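Local coordinates for protein putative phosphosugar isomerase (Clostridium difficile, PDB 3G68) that probably acts on phosphosugars as an isomerase built from two SIS domains, at residues V190-N201 / N295-I303; I18-V29 / D128-G136. All coordinates share one frame; numbering follows the deposited sequence.

Interaction 1 of 2, residues V190-N201 / N295-I303. With EDO (1,2-ethanediol), chain I; EDO (1,2-ethanediol), chain E.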
# COMPACT_ATOMS: atom_id res chain seq x y z
N VAL B 190 -16.12 -20.57 -27.39
CA VAL B 190 -16.33 -21.61 -28.41
C VAL B 190 -16.75 -20.99 -29.77
O VAL B 190 -16.27 -21.39 -30.83
CB VAL B 190 -17.32 -22.71 -27.90
CG1 VAL B 190 -17.75 -23.66 -29.07
CG2 VAL B 190 -16.68 -23.47 -26.73
N TYR B 191 -17.63 -19.99 -29.73
CA TYR B 191 -18.07 -19.26 -30.92
C TYR B 191 -16.87 -18.63 -31.66
O TYR B 191 -16.71 -18.78 -32.89
CB TYR B 191 -19.10 -18.21 -30.51
CG TYR B 191 -19.76 -17.46 -31.64
CD1 TYR B 191 -19.11 -16.43 -32.28
CD2 TYR B 191 -21.06 -17.77 -32.03
CE1 TYR B 191 -19.72 -15.74 -33.30
CE2 TYR B 191 -21.68 -17.09 -33.05
CZ TYR B 191 -20.99 -16.09 -33.69
OH TYR B 191 -21.53 -15.39 -34.72
N LYS B 192 -16.01 -17.94 -30.92
CA LYS B 192 -14.82 -17.32 -31.48
C LYS B 192 -13.90 -18.33 -32.16
O LYS B 192 -13.46 -18.11 -33.27
CB LYS B 192 -14.05 -16.59 -30.40
CG LYS B 192 -14.73 -15.30 -29.91
CD LYS B 192 -13.95 -14.81 -28.67
CE LYS B 192 -14.44 -13.49 -28.14
NZ LYS B 192 -13.68 -13.11 -26.90
N LEU B 193 -13.63 -19.46 -31.50
CA LEU B 193 -12.78 -20.49 -32.10
C LEU B 193 -13.47 -21.12 -33.33
O LEU B 193 -12.83 -21.38 -34.35
CB LEU B 193 -12.42 -21.53 -31.09
CG LEU B 193 -11.48 -21.08 -29.96
CD1 LEU B 193 -11.54 -22.09 -28.84
CD2 LEU B 193 -10.06 -20.93 -30.54
N SER B 194 -14.78 -21.32 -33.22
CA SER B 194 -15.56 -21.82 -34.36
C SER B 194 -15.42 -20.93 -35.60
O SER B 194 -15.20 -21.43 -36.71
CB SER B 194 -17.02 -21.97 -33.98
OG SER B 194 -17.18 -22.91 -32.93
N LYS B 195 -15.53 -19.61 -35.42
CA LYS B 195 -15.43 -18.66 -36.50
C LYS B 195 -14.07 -18.74 -37.22
O LYS B 195 -14.02 -18.66 -38.44
CB LYS B 195 -15.71 -17.25 -35.95
CG LYS B 195 -15.80 -16.16 -36.99
CD LYS B 195 -16.33 -14.87 -36.36
CE LYS B 195 -16.46 -13.77 -37.40
NZ LYS B 195 -16.72 -12.41 -36.80
N GLN B 196 -12.99 -18.95 -36.47
CA GLN B 196 -11.65 -19.08 -37.03
C GLN B 196 -11.52 -20.39 -37.83
O GLN B 196 -10.99 -20.42 -38.93
CB GLN B 196 -10.60 -19.05 -35.90
CG GLN B 196 -10.50 -17.73 -35.16
CD GLN B 196 -9.62 -17.83 -33.90
OE1 GLN B 196 -8.66 -18.62 -33.84
NE2 GLN B 196 -9.95 -17.02 -32.89
N TRP B 197 -12.03 -21.47 -37.26
CA TRP B 197 -12.05 -22.79 -37.94
C TRP B 197 -12.84 -22.77 -39.27
O TRP B 197 -12.37 -23.35 -40.26
CB TRP B 197 -12.53 -23.85 -36.95
CG TRP B 197 -12.98 -25.18 -37.48
CD1 TRP B 197 -12.18 -26.27 -37.81
CD2 TRP B 197 -14.32 -25.62 -37.61
NE1 TRP B 197 -12.97 -27.33 -38.19
CE2 TRP B 197 -14.29 -26.96 -38.06
CE3 TRP B 197 -15.56 -24.99 -37.43
CZ2 TRP B 197 -15.45 -27.69 -38.31
CZ3 TRP B 197 -16.71 -25.71 -37.69
CH2 TRP B 197 -16.65 -27.05 -38.13
N ILE B 198 -14.00 -22.12 -39.28
CA ILE B 198 -14.80 -21.98 -40.49
C ILE B 198 -14.02 -21.24 -41.59
O ILE B 198 -13.99 -21.69 -42.73
CB ILE B 198 -16.13 -21.27 -40.21
CG1 ILE B 198 -17.04 -22.16 -39.38
CG2 ILE B 198 -16.84 -20.93 -41.52
CD1 ILE B 198 -18.28 -21.45 -38.75
N GLU B 199 -13.38 -20.13 -41.21
CA GLU B 199 -12.60 -19.30 -42.11
C GLU B 199 -11.45 -20.10 -42.69
O GLU B 199 -11.18 -20.05 -43.89
CB GLU B 199 -12.12 -18.06 -41.35
CG GLU B 199 -11.34 -17.06 -42.17
CD GLU B 199 -12.10 -16.46 -43.32
OE1 GLU B 199 -13.33 -16.23 -43.23
OE2 GLU B 199 -11.43 -16.16 -44.33
N ARG B 200 -10.79 -20.89 -41.84
CA ARG B 200 -9.68 -21.73 -42.27
C ARG B 200 -10.12 -22.85 -43.26
O ARG B 200 -9.35 -23.28 -44.13
CB ARG B 200 -9.10 -22.37 -41.00
CG ARG B 200 -7.83 -23.10 -41.16
CD ARG B 200 -7.16 -23.37 -39.81
NE ARG B 200 -7.88 -24.24 -38.88
CZ ARG B 200 -8.40 -23.91 -37.68
NH1 ARG B 200 -8.29 -22.69 -37.17
NH2 ARG B 200 -9.01 -24.84 -36.97
N ASN B 201 -11.33 -23.36 -43.08
CA ASN B 201 -11.90 -24.44 -43.91
C ASN B 201 -12.97 -23.99 -44.87
O ASN B 201 -13.76 -24.81 -45.37
CB ASN B 201 -12.47 -25.50 -42.95
CG ASN B 201 -11.38 -26.21 -42.21
OD1 ASN B 201 -10.61 -26.96 -42.80
ND2 ASN B 201 -11.26 -25.95 -40.91
N ASN B 295 -4.73 -30.55 -37.04
CA ASN B 295 -5.00 -30.54 -38.46
C ASN B 295 -5.85 -29.32 -38.66
O ASN B 295 -6.64 -28.98 -37.79
CB ASN B 295 -5.71 -31.82 -38.88
CG ASN B 295 -5.90 -31.94 -40.39
OD1 ASN B 295 -6.57 -31.13 -41.02
ND2 ASN B 295 -5.33 -32.99 -40.96
N ASP B 296 -5.69 -28.63 -39.78
CA ASP B 296 -6.50 -27.47 -40.08
C ASP B 296 -8.00 -27.76 -40.07
O ASP B 296 -8.82 -26.90 -39.76
CB ASP B 296 -6.15 -26.88 -41.45
CG ASP B 296 -4.89 -26.04 -41.42
OD1 ASP B 296 -4.22 -25.94 -40.37
OD2 ASP B 296 -4.59 -25.46 -42.49
N LYS B 297 -8.35 -28.98 -40.46
CA LYS B 297 -9.72 -29.41 -40.52
C LYS B 297 -10.36 -29.63 -39.16
O LYS B 297 -11.58 -29.70 -39.09
CB LYS B 297 -9.84 -30.71 -41.36
CG LYS B 297 -9.54 -30.52 -42.83
CD LYS B 297 -9.71 -31.81 -43.65
CE LYS B 297 -8.51 -32.75 -43.48
NZ LYS B 297 -8.63 -33.83 -44.49
N ASN B 298 -9.55 -29.83 -38.12
CA ASN B 298 -10.06 -30.10 -36.77
C ASN B 298 -10.25 -28.84 -35.92
O ASN B 298 -9.54 -27.84 -36.11
CB ASN B 298 -9.18 -31.11 -36.05
CG ASN B 298 -9.15 -32.46 -36.75
OD1 ASN B 298 -10.03 -32.75 -37.56
ND2 ASN B 298 -8.15 -33.29 -36.43
N LEU B 299 -11.25 -28.88 -35.04
CA LEU B 299 -11.58 -27.77 -34.15
C LEU B 299 -11.42 -28.26 -32.71
O LEU B 299 -12.23 -29.05 -32.22
CB LEU B 299 -13.01 -27.28 -34.35
CG LEU B 299 -13.55 -26.23 -33.35
CD1 LEU B 299 -12.64 -24.97 -33.31
CD2 LEU B 299 -14.98 -25.85 -33.70
N LYS B 300 -10.37 -27.77 -32.05
CA LYS B 300 -10.11 -28.09 -30.66
C LYS B 300 -10.81 -27.07 -29.78
O LYS B 300 -10.49 -25.87 -29.83
CB LYS B 300 -8.62 -28.09 -30.39
CG LYS B 300 -8.23 -28.63 -29.04
CD LYS B 300 -6.69 -28.71 -28.96
CE LYS B 300 -6.21 -29.45 -27.72
NZ LYS B 300 -4.73 -29.78 -27.78
N ILE B 301 -11.81 -27.51 -29.02
CA ILE B 301 -12.52 -26.61 -28.10
C ILE B 301 -12.59 -27.25 -26.73
O ILE B 301 -12.89 -28.43 -26.61
CB ILE B 301 -13.92 -26.16 -28.61
CG1 ILE B 301 -14.71 -27.36 -29.17
CG2 ILE B 301 -13.75 -25.00 -29.66
CD1 ILE B 301 -16.07 -27.00 -29.72
N ASP B 302 -12.30 -26.46 -25.71
CA ASP B 302 -12.25 -26.98 -24.35
C ASP B 302 -13.62 -26.86 -23.68
O ASP B 302 -13.96 -25.84 -23.05
CB ASP B 302 -11.17 -26.27 -23.53
CG ASP B 302 -11.07 -26.81 -22.13
OD1 ASP B 302 -11.48 -27.98 -21.91
OD2 ASP B 302 -10.61 -26.06 -21.25
N ILE B 303 -14.39 -27.95 -23.86
CA ILE B 303 -15.76 -28.12 -23.39
C ILE B 303 -15.69 -28.98 -22.13
O ILE B 303 -14.82 -29.85 -22.04
CB ILE B 303 -16.59 -28.87 -24.50
CG1 ILE B 303 -16.71 -27.98 -25.75
CG2 ILE B 303 -18.00 -29.27 -24.06
CD1 ILE B 303 -17.40 -28.64 -26.91
C1 EDO I . -12.87 -22.66 -25.80
O1 EDO I . -12.09 -23.86 -25.92
C2 EDO I . -13.75 -22.73 -24.56
O2 EDO I . -13.06 -23.32 -23.45
C1 EDO E . -14.96 -9.95 -25.91
O1 EDO E . -13.62 -10.35 -26.24
C2 EDO E . -15.30 -10.60 -24.58
O2 EDO E . -15.53 -12.01 -24.69
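The backbone oxygen of Asp296 is held by two successive side chains at the end of helix 187-200. Arg200 NE donates to Asp296 O at 3.0 Å, in the carbonyl plane and on a lone pair. Asn201 ND2 reaches Asp296 O at 2.9 Å, tilted from that plane, and also donates to Trp197 O, so its short amide ties the helix end to the turn at 295-298. Arginine suits its place because its flat guanidinium carries several N-H groups along one edge; a bend at chi3 (64°) brings that edge to the turn, with one face over Trp197 CA, and NH2 adds a weak bond to Asn298 O. No N-H points at the Asp296 carboxylate, which probably adds only a longer-range attraction, while Asp296 CB and CG lie along the arginine's methylenes.

Trp197 serves as both donor and flat wall. Its NE1 gives a nearly straight bond to Lys297 O, 2.9 Å away and in the ring plane, although the indole N-H comes in from above the Lys297 carbonyl plane. Over one face, Leu299 CB makes a CH-pi contact 3.6 Å from the five-membered ring centroid, 6° off the normal. Branched residues continue the apolar seam: Leu193 CD1 meets Ile301 CG2 at 3.7 Å, and Val190 CG1 meets Ile301 CD1 at 3.8 Å.

Helix 187-200 thus packs on outermost strand 299-300, with strand 284-289 alongside that strand and helix 316-324 touching Ser194 and Trp197.

Interaction 2 of 2, residues I18-V29 / D128-G136; sequences IISNADSLFNEV and DYILTVNCG
Asn134 OD1 accepts a 2.7 Å hydrogen bond from a water, which in turn accepts from Asn21 ND2 at 2.8 Å. The two amides, their planes 59° apart, are thus joined through the water, while ND2 and OD1 themselves stand 3.8 Å apart. This bridge lies on the edge of an SIS domain, an alpha/beta fold built round a parallel five-stranded sheet whose outermost strand here is 129-130; the segment that ends helix 4-20 and includes helix 22-25 packs against it. Asparagine fits both places, as a short polar group that can meet water at a partly exposed margin.

The remainder is mostly apolar. Leu131 is buried, and both its methyls lie against Val29 CG1 and the Phe26 ring, CD2 3.8 Å from Val29 CG1 and also meeting Leu25 O. Phe26 in turn touches Leu156 and Gln160 of helix 145-165, while Leu131 rests on Ala113 and Met115 of strand 111-116. Leu25 CG is anti to its own nitrogen (chi1 -172°), which sends the methyls along the backbone of 130-132, CD1 near Ile130 O and CD2 3.4 Å from Thr132 O. At the end of helix 4-20, Ile18 lays CG1 and CD1 against the Asn134 carbonyl.

Tyr129 offers a broad, flat surface for a beta-branched neighbour: Val29 CG2 sits over one ring face, 4.2 Å from the centroid, and Asp128 CB covers the opposite face.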
# COMPACT_ATOMS: atom_id res chain seq x y z
N ILE B 18 -33.28 -16.90 -17.62
CA ILE B 18 -34.12 -18.05 -17.40
C ILE B 18 -33.77 -18.74 -16.09
O ILE B 18 -34.65 -19.10 -15.33
CB ILE B 18 -34.08 -19.00 -18.61
CG1 ILE B 18 -34.80 -18.32 -19.79
CG2 ILE B 18 -34.77 -20.34 -18.25
CD1 ILE B 18 -34.66 -19.08 -21.10
N ILE B 19 -32.49 -18.94 -15.84
CA ILE B 19 -32.00 -19.52 -14.59
C ILE B 19 -32.47 -18.67 -13.38
O ILE B 19 -33.04 -19.22 -12.44
CB ILE B 19 -30.45 -19.69 -14.65
CG1 ILE B 19 -30.11 -20.92 -15.49
CG2 ILE B 19 -29.80 -19.81 -13.25
CD1 ILE B 19 -28.61 -21.00 -15.93
N SER B 20 -32.29 -17.35 -13.44
CA SER B 20 -32.75 -16.48 -12.35
C SER B 20 -34.27 -16.46 -12.15
O SER B 20 -34.72 -16.16 -11.05
CB SER B 20 -32.26 -15.05 -12.55
OG SER B 20 -30.85 -15.02 -12.55
N ASN B 21 -35.05 -16.76 -13.18
CA ASN B 21 -36.52 -16.77 -13.10
C ASN B 21 -37.10 -18.14 -12.80
O ASN B 21 -38.33 -18.28 -12.74
CB ASN B 21 -37.10 -16.30 -14.43
CG ASN B 21 -38.60 -16.02 -14.37
OD1 ASN B 21 -39.08 -15.29 -13.48
ND2 ASN B 21 -39.36 -16.58 -15.31
N ALA B 22 -36.25 -19.14 -12.60
CA ALA B 22 -36.70 -20.54 -12.44
C ALA B 22 -37.54 -20.78 -11.21
O ALA B 22 -38.52 -21.54 -11.27
CB ALA B 22 -35.53 -21.50 -12.44
N ASP B 23 -37.17 -20.19 -10.08
CA ASP B 23 -37.97 -20.36 -8.85
C ASP B 23 -39.40 -19.87 -9.05
O ASP B 23 -40.33 -20.47 -8.53
CB ASP B 23 -37.33 -19.65 -7.65
CG ASP B 23 -36.11 -20.36 -7.11
OD1 ASP B 23 -35.84 -21.51 -7.51
OD2 ASP B 23 -35.40 -19.77 -6.25
N SER B 24 -39.58 -18.79 -9.80
CA SER B 24 -40.92 -18.25 -10.09
C SER B 24 -41.65 -19.11 -11.10
O SER B 24 -42.77 -19.56 -10.86
CB SER B 24 -40.84 -16.79 -10.57
OG SER B 24 -42.10 -16.30 -11.02
N LEU B 25 -41.00 -19.39 -12.23
CA LEU B 25 -41.62 -20.12 -13.32
C LEU B 25 -42.10 -21.54 -12.97
O LEU B 25 -43.20 -21.91 -13.34
CB LEU B 25 -40.70 -20.16 -14.55
CG LEU B 25 -41.35 -20.74 -15.81
CD1 LEU B 25 -42.48 -19.83 -16.26
CD2 LEU B 25 -40.31 -20.89 -16.91
N PHE B 26 -41.29 -22.29 -12.22
CA PHE B 26 -41.60 -23.67 -11.88
C PHE B 26 -42.22 -23.89 -10.49
O PHE B 26 -42.36 -25.03 -10.04
CB PHE B 26 -40.31 -24.47 -11.99
CG PHE B 26 -39.74 -24.47 -13.38
CD1 PHE B 26 -40.36 -25.22 -14.39
CD2 PHE B 26 -38.61 -23.72 -13.71
CE1 PHE B 26 -39.87 -25.22 -15.70
CE2 PHE B 26 -38.11 -23.73 -15.03
CZ PHE B 26 -38.74 -24.49 -16.01
N ASN B 27 -42.61 -22.81 -9.83
CA ASN B 27 -43.09 -22.92 -8.46
C ASN B 27 -44.33 -23.79 -8.27
O ASN B 27 -44.45 -24.46 -7.25
CB ASN B 27 -43.41 -21.57 -7.87
CG ASN B 27 -43.54 -21.64 -6.34
OD1 ASN B 27 -42.61 -22.05 -5.64
ND2 ASN B 27 -44.70 -21.30 -5.85
N GLU B 28 -45.23 -23.79 -9.26
CA GLU B 28 -46.49 -24.54 -9.19
C GLU B 28 -46.30 -25.96 -9.71
O GLU B 28 -46.68 -26.92 -9.04
CB GLU B 28 -47.59 -23.83 -10.00
CG GLU B 28 -49.02 -24.41 -9.82
CD GLU B 28 -50.01 -23.97 -10.89
OE1 GLU B 28 -49.57 -23.53 -11.98
OE2 GLU B 28 -51.24 -24.12 -10.68
N VAL B 29 -45.73 -26.11 -10.90
CA VAL B 29 -45.55 -27.45 -11.48
C VAL B 29 -44.71 -28.38 -10.59
O VAL B 29 -44.93 -29.57 -10.59
CB VAL B 29 -45.00 -27.40 -12.95
CG1 VAL B 29 -43.57 -26.88 -12.97
CG2 VAL B 29 -45.11 -28.79 -13.62
N ASP B 128 -52.11 -26.83 -18.18
CA ASP B 128 -52.30 -26.59 -16.77
C ASP B 128 -51.13 -25.71 -16.30
O ASP B 128 -51.32 -24.87 -15.42
CB ASP B 128 -52.35 -27.92 -16.02
CG ASP B 128 -53.53 -28.80 -16.47
OD1 ASP B 128 -54.68 -28.31 -16.38
OD2 ASP B 128 -53.32 -29.95 -16.93
N TYR B 129 -49.93 -25.90 -16.90
CA TYR B 129 -48.70 -25.17 -16.52
C TYR B 129 -48.02 -24.54 -17.73
O TYR B 129 -47.53 -25.26 -18.59
CB TYR B 129 -47.72 -26.13 -15.85
CG TYR B 129 -48.43 -26.97 -14.85
CD1 TYR B 129 -48.86 -26.41 -13.64
CD2 TYR B 129 -48.73 -28.29 -15.12
CE1 TYR B 129 -49.55 -27.17 -12.72
CE2 TYR B 129 -49.42 -29.07 -14.20
CZ TYR B 129 -49.83 -28.50 -13.00
OH TYR B 129 -50.52 -29.25 -12.10
N ILE B 130 -48.02 -23.20 -17.79
CA ILE B 130 -47.46 -22.47 -18.92
C ILE B 130 -46.02 -22.18 -18.54
O ILE B 130 -45.75 -21.21 -17.83
CB ILE B 130 -48.27 -21.20 -19.21
CG1 ILE B 130 -49.70 -21.57 -19.61
CG2 ILE B 130 -47.62 -20.37 -20.31
CD1 ILE B 130 -50.63 -20.37 -19.76
N LEU B 131 -45.12 -23.06 -18.98
CA LEU B 131 -43.69 -22.99 -18.65
C LEU B 131 -42.91 -22.38 -19.82
O LEU B 131 -42.02 -23.01 -20.41
CB LEU B 131 -43.19 -24.40 -18.32
CG LEU B 131 -43.93 -25.20 -17.26
CD1 LEU B 131 -43.31 -26.58 -17.14
CD2 LEU B 131 -43.90 -24.46 -15.90
N THR B 132 -43.31 -21.15 -20.15
CA THR B 132 -42.78 -20.37 -21.26
C THR B 132 -41.25 -20.32 -21.27
O THR B 132 -40.63 -20.10 -20.23
CB THR B 132 -43.31 -18.93 -21.18
OG1 THR B 132 -44.74 -18.98 -20.96
CG2 THR B 132 -43.00 -18.16 -22.46
N VAL B 133 -40.67 -20.57 -22.44
CA VAL B 133 -39.24 -20.47 -22.63
C VAL B 133 -39.04 -18.99 -22.94
O VAL B 133 -39.36 -18.54 -24.04
CB VAL B 133 -38.73 -21.37 -23.78
CG1 VAL B 133 -37.21 -21.16 -23.97
CG2 VAL B 133 -39.05 -22.81 -23.51
N ASN B 134 -38.50 -18.23 -21.99
CA ASN B 134 -38.37 -16.77 -22.16
C ASN B 134 -37.10 -16.36 -22.86
O ASN B 134 -36.28 -15.64 -22.29
CB ASN B 134 -38.50 -16.09 -20.78
CG ASN B 134 -39.87 -16.28 -20.18
OD1 ASN B 134 -40.01 -16.77 -19.05
ND2 ASN B 134 -40.90 -15.95 -20.96
N CYS B 135 -36.94 -16.81 -24.11
CA CYS B 135 -35.76 -16.52 -24.93
C CYS B 135 -35.92 -15.28 -25.84
O CYS B 135 -34.96 -14.85 -26.50
CB CYS B 135 -35.44 -17.76 -25.77
SG CYS B 135 -36.78 -18.21 -26.86
N GLY B 136 -37.12 -14.71 -25.88
CA GLY B 136 -37.41 -13.55 -26.74
C GLY B 136 -37.75 -14.06 -28.14
O GLY B 136 -37.60 -15.25 -28.43
O HOH W 1 -38.09 -17.80 -17.44
O HOH W 2 -52.99 -24.76 -13.14

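Interactions 1 and 2 occupy corresponding places in the two halves of the chain. Each joins a helical segment that precedes the first strand of a five-stranded parallel sheet to that sheet's outermost strand, and both sheets have strand order 2-1-3-4-5, as a double-SIS protein would suggest. Their centres are 34 Å apart and their nearest atoms about 15 Å, so they do not touch. Both have an apolar seam, but interaction 1 adds direct side-chain bonds to backbone carbonyls, where interaction 2 uses bridging water. Helix 4-20, whose last turn belongs to interaction 2, packs near its start against Tyr191, which points away from 295-303, linking the halves.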